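Local coordinates for protein class D beta-lactamase (Fusobacterium nucleatum subsp. polymorphum, PDB 4IED) that probably hydrolyses the amide bond of beta-lactam antibiotics to give substituted beta-amino acids, as a penicillin-binding class D enzyme of an anaerobic bacterium, at residues 28-32 with 43-49; 49-55 with 150-156; 119-124 with 137-141. All blocks are in the same frame, centred on the assembly; numbering follows the deposited sequence.

Interaction 1 of 3, residues 28-32 with 43-49; sequences NGTFV and YYNLDRA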
loop_
_atom_site.group_PDB
_atom_site.type_symbol
_atom_site.label_atom_id
_atom_site.label_comp_id
_atom_site.label_asym_id
_atom_site.label_seq_id
_atom_site.Cartn_x
_atom_site.Cartn_y
_atom_site.Cartn_z
ATOM N N ASN A 28 4.607 9.632 -16.244
ATOM C CA ASN A 28 4.566 8.265 -16.702
ATOM C C ASN A 28 4.140 7.384 -15.545
ATOM O O ASN A 28 4.691 7.457 -14.462
ATOM C CB ASN A 28 5.914 7.827 -17.194
ATOM C CG ASN A 28 6.370 8.616 -18.381
ATOM O OD1 ASN A 28 7.565 8.908 -18.502
ATOM N ND2 ASN A 28 5.439 8.994 -19.259
ATOM N N GLY A 29 3.102 6.581 -15.770
ATOM C CA GLY A 29 2.659 5.661 -14.730
ATOM C C GLY A 29 1.406 4.931 -15.157
ATOM O O GLY A 29 1.070 4.827 -16.312
ATOM N N THR A 30 0.735 4.356 -14.139
ATOM C CA THR A 30 -0.463 3.642 -14.348
ATOM C C THR A 30 -1.412 3.913 -13.163
ATOM O O THR A 30 -0.973 4.259 -12.045
ATOM C CB THR A 30 -0.168 2.102 -14.382
ATOM O OG1 THR A 30 -1.390 1.389 -14.719
ATOM C CG2 THR A 30 0.411 1.533 -13.047
ATOM N N PHE A 31 -2.718 3.698 -13.403
ATOM C CA PHE A 31 -3.706 3.893 -12.346
ATOM C C PHE A 31 -4.870 2.937 -12.618
ATOM O O PHE A 31 -5.347 2.821 -13.729
ATOM C CB PHE A 31 -4.141 5.354 -12.451
ATOM C CG PHE A 31 -5.087 5.903 -11.332
ATOM C CD1 PHE A 31 -5.332 5.259 -10.164
ATOM C CD2 PHE A 31 -5.774 7.116 -11.583
ATOM C CE1 PHE A 31 -6.167 5.832 -9.225
ATOM C CE2 PHE A 31 -6.680 7.651 -10.650
ATOM C CZ PHE A 31 -6.832 6.972 -9.523
ATOM N N VAL A 32 -5.244 2.163 -11.596
ATOM C CA VAL A 32 -6.380 1.263 -11.647
ATOM C C VAL A 32 -7.302 1.564 -10.518
ATOM O O VAL A 32 -6.870 1.677 -9.405
ATOM C CB VAL A 32 -5.881 -0.203 -11.506
ATOM C CG1 VAL A 32 -7.015 -1.175 -11.617
ATOM C CG2 VAL A 32 -4.847 -0.470 -12.579
ATOM N N TYR A 43 -9.026 2.346 -15.866
ATOM C CA TYR A 43 -7.565 2.326 -15.815
ATOM C C TYR A 43 -6.922 3.330 -16.794
ATOM O O TYR A 43 -7.558 3.747 -17.742
ATOM C CB TYR A 43 -7.009 0.928 -16.072
ATOM C CG TYR A 43 -7.232 0.483 -17.518
ATOM C CD1 TYR A 43 -6.380 0.909 -18.518
ATOM C CD2 TYR A 43 -8.334 -0.223 -17.878
ATOM C CE1 TYR A 43 -6.558 0.534 -19.852
ATOM C CE2 TYR A 43 -8.543 -0.576 -19.182
ATOM C CZ TYR A 43 -7.682 -0.138 -20.170
ATOM O OH TYR A 43 -7.905 -0.495 -21.514
ATOM N N TYR A 44 -5.634 3.587 -16.556
ATOM C CA TYR A 44 -4.715 4.297 -17.468
ATOM C C TYR A 44 -3.472 3.416 -17.541
ATOM O O TYR A 44 -2.941 3.027 -16.504
ATOM C CB TYR A 44 -4.384 5.652 -16.931
ATOM C CG TYR A 44 -3.357 6.342 -17.804
ATOM C CD1 TYR A 44 -3.685 6.803 -19.067
ATOM C CD2 TYR A 44 -2.024 6.393 -17.434
ATOM C CE1 TYR A 44 -2.717 7.440 -19.853
ATOM C CE2 TYR A 44 -1.074 7.001 -18.207
ATOM C CZ TYR A 44 -1.433 7.534 -19.397
ATOM O OH TYR A 44 -0.511 8.160 -20.219
ATOM N N ASN A 45 -3.039 3.130 -18.767
ATOM C CA ASN A 45 -1.835 2.344 -19.073
ATOM C C ASN A 45 -1.960 0.901 -18.648
ATOM O O ASN A 45 -1.400 0.508 -17.653
ATOM C CB ASN A 45 -0.629 3.030 -18.489
ATOM C CG ASN A 45 0.661 2.540 -19.077
ATOM O OD1 ASN A 45 0.693 1.463 -19.735
ATOM N ND2 ASN A 45 1.725 3.251 -18.849
ATOM N N LEU A 46 -2.758 0.158 -19.405
ATOM C CA LEU A 46 -2.996 -1.267 -19.100
ATOM C C LEU A 46 -1.797 -2.184 -18.964
ATOM O O LEU A 46 -1.677 -2.968 -18.030
ATOM C CB LEU A 46 -3.974 -1.886 -20.122
ATOM C CG LEU A 46 -4.564 -3.274 -19.686
ATOM C CD1 LEU A 46 -5.289 -3.195 -18.385
ATOM C CD2 LEU A 46 -5.486 -3.836 -20.735
ATOM N N ASP A 47 -0.851 -2.016 -19.836
ATOM C CA ASP A 47 0.335 -2.851 -19.791
ATOM C C ASP A 47 1.143 -2.566 -18.547
ATOM O O ASP A 47 1.574 -3.523 -17.829
ATOM C CB ASP A 47 1.225 -2.648 -21.007
ATOM C CG ASP A 47 0.701 -3.346 -22.256
ATOM O OD1 ASP A 47 -0.304 -4.121 -22.202
ATOM O OD2 ASP A 47 1.288 -3.044 -23.309
ATOM N N ARG A 48 1.269 -1.268 -18.194
ATOM C CA ARG A 48 1.949 -1.034 -16.906
ATOM C C ARG A 48 1.071 -1.412 -15.702
ATOM O O ARG A 48 1.623 -1.780 -14.688
ATOM C CB ARG A 48 2.405 0.430 -16.863
ATOM C CG ARG A 48 3.179 0.761 -15.614
ATOM C CD ARG A 48 3.765 2.137 -15.687
ATOM N NE ARG A 48 4.351 2.517 -14.392
ATOM C CZ ARG A 48 5.446 3.277 -14.227
ATOM N NH1 ARG A 48 6.145 3.760 -15.217
ATOM N NH2 ARG A 48 5.777 3.557 -12.970
ATOM N N ALA A 49 -0.228 -1.343 -15.815
ATOM C CA ALA A 49 -1.103 -1.808 -14.711
ATOM C C ALA A 49 -0.850 -3.242 -14.384
ATOM O O ALA A 49 -0.936 -3.608 -13.242
ATOM C CB ALA A 49 -2.541 -1.618 -15.067
HETATM O O HOH W 1 2.956 6.193 -18.920
#

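Interaction 2 of 3, residues 49-55 with 150-156; sequences ANERFYP and LKISAME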
loop_
_atom_site.group_PDB
_atom_site.type_symbol
_atom_site.label_atom_id
_atom_site.label_comp_id
_atom_site.label_asym_id
_atom_site.label_seq_id
_atom_site.Cartn_x
_atom_site.Cartn_y
_atom_site.Cartn_z
ATOM N N ALA A 49 -0.228 -1.343 -15.815
ATOM C CA ALA A 49 -1.103 -1.808 -14.711
ATOM C C ALA A 49 -0.850 -3.242 -14.384
ATOM O O ALA A 49 -0.936 -3.608 -13.242
ATOM C CB ALA A 49 -2.541 -1.618 -15.067
ATOM N N ASN A 50 -0.406 -4.025 -15.374
ATOM C CA ASN A 50 -0.086 -5.481 -15.131
ATOM C C ASN A 50 1.408 -5.700 -14.896
ATOM O O ASN A 50 1.842 -6.896 -14.747
ATOM C CB ASN A 50 -0.574 -6.281 -16.311
ATOM C CG ASN A 50 -2.054 -6.335 -16.386
ATOM O OD1 ASN A 50 -2.692 -6.022 -17.409
ATOM N ND2 ASN A 50 -2.628 -6.754 -15.300
ATOM N N GLU A 51 2.258 -4.650 -14.865
ATOM C CA GLU A 51 3.671 -4.848 -14.662
ATOM C C GLU A 51 4.001 -4.780 -13.192
ATOM O O GLU A 51 3.574 -3.897 -12.459
ATOM C CB GLU A 51 4.485 -3.704 -15.368
ATOM C CG GLU A 51 5.992 -3.805 -15.212
ATOM C CD GLU A 51 6.759 -2.853 -16.037
ATOM O OE1 GLU A 51 6.114 -1.974 -16.674
ATOM O OE2 GLU A 51 8.034 -3.039 -16.014
ATOM N N ARG A 52 4.753 -5.753 -12.740
ATOM C CA ARG A 52 5.117 -5.880 -11.358
ATOM C C ARG A 52 6.346 -5.008 -11.022
ATOM O O ARG A 52 7.341 -4.995 -11.773
ATOM C CB ARG A 52 5.441 -7.329 -10.990
ATOM C CG ARG A 52 4.237 -8.233 -11.057
ATOM C CD ARG A 52 4.664 -9.612 -10.657
ATOM N NE ARG A 52 3.534 -10.525 -10.459
ATOM C CZ ARG A 52 3.649 -11.826 -10.464
ATOM N NH1 ARG A 52 4.756 -12.453 -10.799
ATOM N NH2 ARG A 52 2.591 -12.563 -10.170
ATOM N N PHE A 53 6.228 -4.296 -9.895
ATOM C CA PHE A 53 7.289 -3.404 -9.358
ATOM C C PHE A 53 7.500 -3.694 -7.906
ATOM O O PHE A 53 6.568 -4.195 -7.120
ATOM C CB PHE A 53 6.966 -1.868 -9.502
ATOM C CG PHE A 53 6.729 -1.426 -10.929
ATOM C CD1 PHE A 53 7.831 -1.171 -11.742
ATOM C CD2 PHE A 53 5.451 -1.183 -11.455
ATOM C CE1 PHE A 53 7.638 -0.744 -13.055
ATOM C CE2 PHE A 53 5.216 -0.763 -12.715
ATOM C CZ PHE A 53 6.323 -0.549 -13.544
ATOM N N TYR A 54 8.671 -3.345 -7.363
ATOM C CA TYR A 54 8.886 -3.452 -5.901
ATOM C C TYR A 54 7.748 -2.680 -5.208
ATOM O O TYR A 54 7.504 -1.542 -5.611
ATOM C CB TYR A 54 10.226 -2.859 -5.464
ATOM C CG TYR A 54 11.462 -3.286 -6.221
ATOM C CD1 TYR A 54 11.610 -4.538 -6.803
ATOM C CD2 TYR A 54 12.465 -2.395 -6.336
ATOM C CE1 TYR A 54 12.761 -4.887 -7.481
ATOM C CE2 TYR A 54 13.638 -2.714 -6.932
ATOM C CZ TYR A 54 13.763 -3.913 -7.569
ATOM O OH TYR A 54 14.975 -4.255 -8.241
ATOM N N PRO A 55 7.117 -3.250 -4.174
ATOM C CA PRO A 55 6.014 -2.493 -3.559
ATOM C C PRO A 55 6.446 -1.439 -2.633
ATOM O O PRO A 55 5.657 -0.505 -2.277
ATOM C CB PRO A 55 5.300 -3.584 -2.738
ATOM C CG PRO A 55 6.399 -4.599 -2.458
ATOM C CD PRO A 55 7.244 -4.623 -3.695
ATOM N N LEU A 150 10.957 -8.979 -4.280
ATOM C CA LEU A 150 9.472 -8.979 -4.354
ATOM C C LEU A 150 8.994 -7.903 -5.306
ATOM O O LEU A 150 9.464 -6.752 -5.336
ATOM C CB LEU A 150 8.932 -8.680 -2.968
ATOM C CG LEU A 150 7.365 -8.748 -2.771
ATOM C CD1 LEU A 150 6.877 -10.124 -3.146
ATOM C CD2 LEU A 150 7.020 -8.442 -1.331
ATOM N N LYS A 151 7.999 -8.264 -6.109
ATOM C CA LYS A 151 7.362 -7.302 -7.041
ATOM C C LYS A 151 5.860 -7.666 -7.103
ATOM O O LYS A 151 5.447 -8.833 -6.937
ATOM C CB LYS A 151 7.928 -7.416 -8.443
ATOM C CG LYS A 151 9.406 -7.043 -8.614
ATOM C CD LYS A 151 9.784 -7.247 -10.058
ATOM C CE LYS A 151 11.215 -6.822 -10.246
ATOM N NZ LYS A 151 11.586 -7.071 -11.650
ATOM N N ILE A 152 5.043 -6.632 -7.304
ATOM C CA ILE A 152 3.595 -6.675 -7.434
ATOM C C ILE A 152 3.088 -5.625 -8.356
ATOM O O ILE A 152 3.697 -4.543 -8.461
ATOM C CB ILE A 152 2.913 -6.629 -6.029
ATOM C CG1 ILE A 152 1.443 -6.982 -6.111
ATOM C CG2 ILE A 152 3.142 -5.286 -5.391
ATOM C CD1 ILE A 152 0.703 -7.172 -4.745
ATOM N N SER A 153 2.026 -5.924 -9.128
ATOM C CA SER A 153 1.469 -4.956 -10.041
ATOM C C SER A 153 0.345 -4.136 -9.446
ATOM O O SER A 153 -0.203 -4.501 -8.435
ATOM C CB SER A 153 1.015 -5.636 -11.338
ATOM O OG SER A 153 -0.187 -6.382 -11.057
ATOM N N ALA A 154 0.024 -3.015 -10.102
ATOM C CA ALA A 154 -1.105 -2.183 -9.640
ATOM C C ALA A 154 -2.371 -3.051 -9.643
ATOM O O ALA A 154 -3.156 -2.949 -8.740
ATOM C CB ALA A 154 -1.246 -0.898 -10.511
ATOM N N MET A 155 -2.558 -3.856 -10.686
ATOM C CA MET A 155 -3.778 -4.684 -10.792
ATOM C C MET A 155 -3.806 -5.685 -9.617
ATOM O O MET A 155 -4.879 -5.918 -9.019
ATOM C CB MET A 155 -3.826 -5.469 -12.123
ATOM C CG MET A 155 -5.177 -5.993 -12.454
ATOM S SD MET A 155 -6.294 -4.705 -12.996
ATOM C CE MET A 155 -5.709 -4.226 -14.503
ATOM N N GLU A 156 -2.700 -6.290 -9.250
ATOM C CA GLU A 156 -2.612 -7.227 -8.188
ATOM C C GLU A 156 -2.898 -6.542 -6.888
ATOM O O GLU A 156 -3.570 -7.147 -6.018
ATOM C CB GLU A 156 -1.178 -7.866 -8.230
ATOM C CG GLU A 156 -1.052 -8.975 -9.256
ATOM C CD GLU A 156 0.332 -9.445 -9.460
ATOM O OE1 GLU A 156 1.354 -8.837 -9.128
ATOM O OE2 GLU A 156 0.390 -10.568 -10.117
HETATM O O HOH W 2 1.894 -1.786 -11.923
#

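Interaction 3 of 3, residues 119-124 with 137-141; sequences GKERMQ and IGSEI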
loop_
_atom_site.group_PDB
_atom_site.type_symbol
_atom_site.label_atom_id
_atom_site.label_comp_id
_atom_site.label_asym_id
_atom_site.label_seq_id
_atom_site.Cartn_x
_atom_site.Cartn_y
_atom_site.Cartn_z
ATOM N N GLY A 119 10.465 -13.980 10.405
ATOM C CA GLY A 119 11.402 -14.910 9.768
ATOM C C GLY A 119 10.982 -15.362 8.397
ATOM O O GLY A 119 9.821 -15.271 8.016
ATOM N N LYS A 120 11.932 -15.931 7.636
ATOM C CA LYS A 120 11.623 -16.292 6.272
ATOM C C LYS A 120 10.449 -17.266 6.090
ATOM O O LYS A 120 9.598 -17.141 5.182
ATOM C CB LYS A 120 12.875 -16.789 5.568
ATOM C CG LYS A 120 12.668 -16.977 4.066
ATOM C CD LYS A 120 13.944 -17.118 3.198
ATOM C CE LYS A 120 13.541 -17.242 1.750
ATOM N NZ LYS A 120 14.643 -17.409 0.818
ATOM N N GLU A 121 10.441 -18.320 6.881
ATOM C CA GLU A 121 9.421 -19.326 6.717
ATOM C C GLU A 121 8.016 -18.753 6.904
ATOM O O GLU A 121 7.119 -18.975 6.088
ATOM C CB GLU A 121 9.657 -20.539 7.657
ATOM C CG GLU A 121 8.609 -21.624 7.615
ATOM C CD GLU A 121 8.942 -22.858 8.524
ATOM O OE1 GLU A 121 8.968 -23.985 8.010
ATOM O OE2 GLU A 121 9.161 -22.743 9.746
ATOM N N ARG A 122 7.825 -18.009 7.956
ATOM C CA ARG A 122 6.452 -17.483 8.250
ATOM C C ARG A 122 6.132 -16.360 7.294
ATOM O O ARG A 122 4.981 -16.218 6.834
ATOM C CB ARG A 122 6.330 -16.991 9.684
ATOM C CG ARG A 122 6.356 -18.127 10.687
ATOM C CD ARG A 122 5.972 -17.710 12.100
ATOM N NE ARG A 122 6.960 -16.796 12.643
ATOM C CZ ARG A 122 6.919 -16.456 13.941
ATOM N NH1 ARG A 122 5.911 -16.887 14.765
ATOM N NH2 ARG A 122 7.874 -15.694 14.410
ATOM N N MET A 123 7.116 -15.564 6.901
ATOM C CA MET A 123 6.855 -14.531 5.961
ATOM C C MET A 123 6.434 -15.128 4.606
ATOM O O MET A 123 5.520 -14.687 3.951
ATOM C CB MET A 123 8.096 -13.628 5.728
ATOM C CG MET A 123 7.860 -12.396 4.871
ATOM S SD MET A 123 6.653 -11.192 5.490
ATOM C CE MET A 123 7.736 -10.347 6.629
ATOM N N GLN A 124 7.192 -16.124 4.133
ATOM C CA GLN A 124 6.855 -16.825 2.893
ATOM C C GLN A 124 5.450 -17.389 2.930
ATOM O O GLN A 124 4.683 -17.291 1.969
ATOM C CB GLN A 124 7.874 -17.904 2.569
ATOM C CG GLN A 124 7.617 -18.538 1.236
ATOM C CD GLN A 124 8.029 -17.659 0.109
ATOM O OE1 GLN A 124 7.164 -17.110 -0.696
ATOM N NE2 GLN A 124 9.267 -17.437 0.013
ATOM N N ILE A 137 11.082 -13.582 -1.704
ATOM C CA ILE A 137 11.752 -13.027 -0.559
ATOM C C ILE A 137 13.270 -12.954 -0.781
ATOM O O ILE A 137 13.970 -12.210 -0.067
ATOM C CB ILE A 137 11.372 -13.708 0.777
ATOM C CG1 ILE A 137 9.874 -13.451 1.019
ATOM C CG2 ILE A 137 12.326 -13.287 1.905
ATOM C CD1 ILE A 137 9.469 -14.389 2.137
ATOM N N GLY A 138 13.864 -13.795 -1.629
ATOM C CA GLY A 138 15.359 -13.753 -1.733
ATOM C C GLY A 138 15.987 -14.151 -0.405
ATOM O O GLY A 138 15.508 -14.979 0.334
ATOM N N SER A 139 17.115 -13.506 -0.095
ATOM C CA SER A 139 17.916 -13.790 1.068
ATOM C C SER A 139 18.117 -12.562 1.941
ATOM O O SER A 139 19.110 -12.521 2.698
ATOM C CB SER A 139 19.291 -14.325 0.599
ATOM O OG SER A 139 19.987 -13.384 -0.174
ATOM N N GLU A 140 17.178 -11.628 1.958
ATOM C CA GLU A 140 17.271 -10.357 2.726
ATOM C C GLU A 140 15.894 -10.174 3.382
ATOM O O GLU A 140 14.977 -9.579 2.845
ATOM C CB GLU A 140 17.584 -9.146 1.845
ATOM C CG GLU A 140 18.988 -9.183 1.241
ATOM C CD GLU A 140 20.093 -8.850 2.162
ATOM O OE1 GLU A 140 19.793 -8.370 3.277
ATOM O OE2 GLU A 140 21.266 -9.064 1.811
ATOM N N ILE A 141 15.770 -10.744 4.561
ATOM C CA ILE A 141 14.456 -10.805 5.270
ATOM C C ILE A 141 13.976 -9.425 5.620
ATOM O O ILE A 141 12.755 -9.301 5.739
ATOM C CB ILE A 141 14.495 -11.745 6.534
ATOM C CG1 ILE A 141 13.085 -12.027 7.053
ATOM C CG2 ILE A 141 15.370 -11.188 7.586
ATOM C CD1 ILE A 141 12.161 -12.762 6.201
#

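Interaction 1 of 3, residues 28-32 with 43-49
Thr30 OG1 sits between two backbone oxygens, 2.9 Å from Tyr44 O and 3.1 Å from Asn45 O. Its one proton can serve one of them at a time. Phe31 N binds Tyr44 O at 3.2 Å. Tyr44 N returns a bond to Phe31 O at 2.9 Å. This makes Phe31 and Tyr44 the hydrogen-bonded antiparallel pair of a beta hairpin, and Val32 with Tyr43 the non-hydrogen-bonded pair.

Asn45 follows the strand and N-caps helix 46-49. Its OD1 accepts from Arg48 N, while ND2 reaches Gly29 O at 3.1 Å from above the carbonyl plane. Water 1 accepts from Gly29 N and, weakly, from Asn45 ND2. Arg48 sends its chain out extended, with CG opposite the backbone N (chi1 -177°). CG packs on Thr30 CB. Gly29 CA lies 3.6 Å above one face of the Arg48 guanidinium, toward its rim. Ala49 CB fits against Val32 CG2 at 3.6 Å.

Beyond the hairpin, strand 221-229 pairs with strand 29-35 and supplies Asp229 and Asn227 to the Arg48 guanidinium. Helix 16-25 packs on Phe31 and Tyr44. Helix 154-165 packs on Thr30 and Val32.

Interaction 2 of 3, residues 49-55 with 150-156
Phe53 and Ile152 form a single antiparallel bridge between two loops of the transpeptidase-like fold. Phe53 N to Ile152 O is nearly straight, 178° at the hydrogen. Ile152 N returns a bond to Phe53 O. Toward Pro55 along the chain, Pro55 CB rests on Ile152 CG2 at 3.8 Å, and the Tyr54 ring runs alongside the Lys151 chain.

Toward Arg52, the guanidinium meets Glu156 in a side-on salt bridge. Arg52 NE is shared by Glu156 OE1 at 3.1 Å and OE2 at 3.2 Å. OE2 also takes Arg52 NH2, at 3.0 Å. Both oxygens stay near the guanidinium plane, and the two flat groups are 34° apart. Glu156 is itself positioned by a capping box at the start of helix 154-165. Its OE1 takes Ser153 N as a second donor, and its N donates to Ser153 OG. The positive guanidinium would probably keep this carboxylate ionised.

Further out, Met155 N donates to Ala49 O, tying the first turn of the helix to the end of helix 46-49. Asn134, a residue that binds magnesium in a crystal structure of this protein, accepts from Lys151 N through OD1. Water 2 bridges the loops, donating to Glu51 O at 2.8 Å and accepting from Ala154 N at 2.9 Å.

Interaction 3 of 3, residues 119-124 with 137-141
Lys120 leaves its helix with CG opposite the backbone N (chi1 -171°), and every later torsion is extended. The straight chain carries NZ over to Gly138 O, which it meets at 2.6 Å. Ile141 also has CG1 opposite its backbone N, but its second torsion bends (chi2 64°). This turns CD1 against the helix backbone at Lys120 N, 3.5 Å away. Ile137 sends CD1 to Gln124 N, 3.5 Å away.

The two isoleucines therefore press their delta methyl groups on successive turns of helix 108-130. Ile141 CD1 touches Gly119 and Lys120 at the kink, where the backbone N of Lys120 lacks a bond to the turn before. Ile137 CD1 sits one turn further on. Met123 is met by both methyls. Its CG lies 3.7 Å from Ile137 CD1, and its CB lies 4.2 Å from Ile141 CD1. The methionine and Ile137 chains cross at a slant. Lys120 and Ile137 run past each other in opposite directions, with Lys120 CE 4.1 Å from Ile137 CG2.

The loop is folded back by a type II' turn from Ile137 to Glu140. Gly138 takes a positive phi (64°) in this turn and offers its carbonyl oxygen to the lysine. Phe144 packs on Met123 and Ile137, and Leu127 of the same helix adds to the cover of Ile137. The turn follows directly on Glu136, a residue that binds magnesium in a crystal structure of this protein.

The contact is mainly apolar. The isoleucine methyl groups lie against the helix, while one charged bond ties the turn at its more exposed margin. The ammonium would probably polarise the Gly138 carbonyl. Since that bond engages backbone oxygen, it does not depend on a second side chain.

Interactions 1 and 2 lie on the same side of the chain's centre and touch. They share Ala49, and Phe53 packs on Arg48 where they meet. Helix 154-165 starts in interaction 2 and borders interaction 1. Interaction 3 stands apart, about 19 Å from interaction 1 and about 5 Å from interaction 2 between nearest atoms. In the chain it is nested inside the loop closed by interaction 2. All three are partly buried, and interaction 2 is nearest the centre. Strand pairing and a helix cap dominate interaction 1, a bridge and a salt bridge interaction 2, and methyl packing interaction 3.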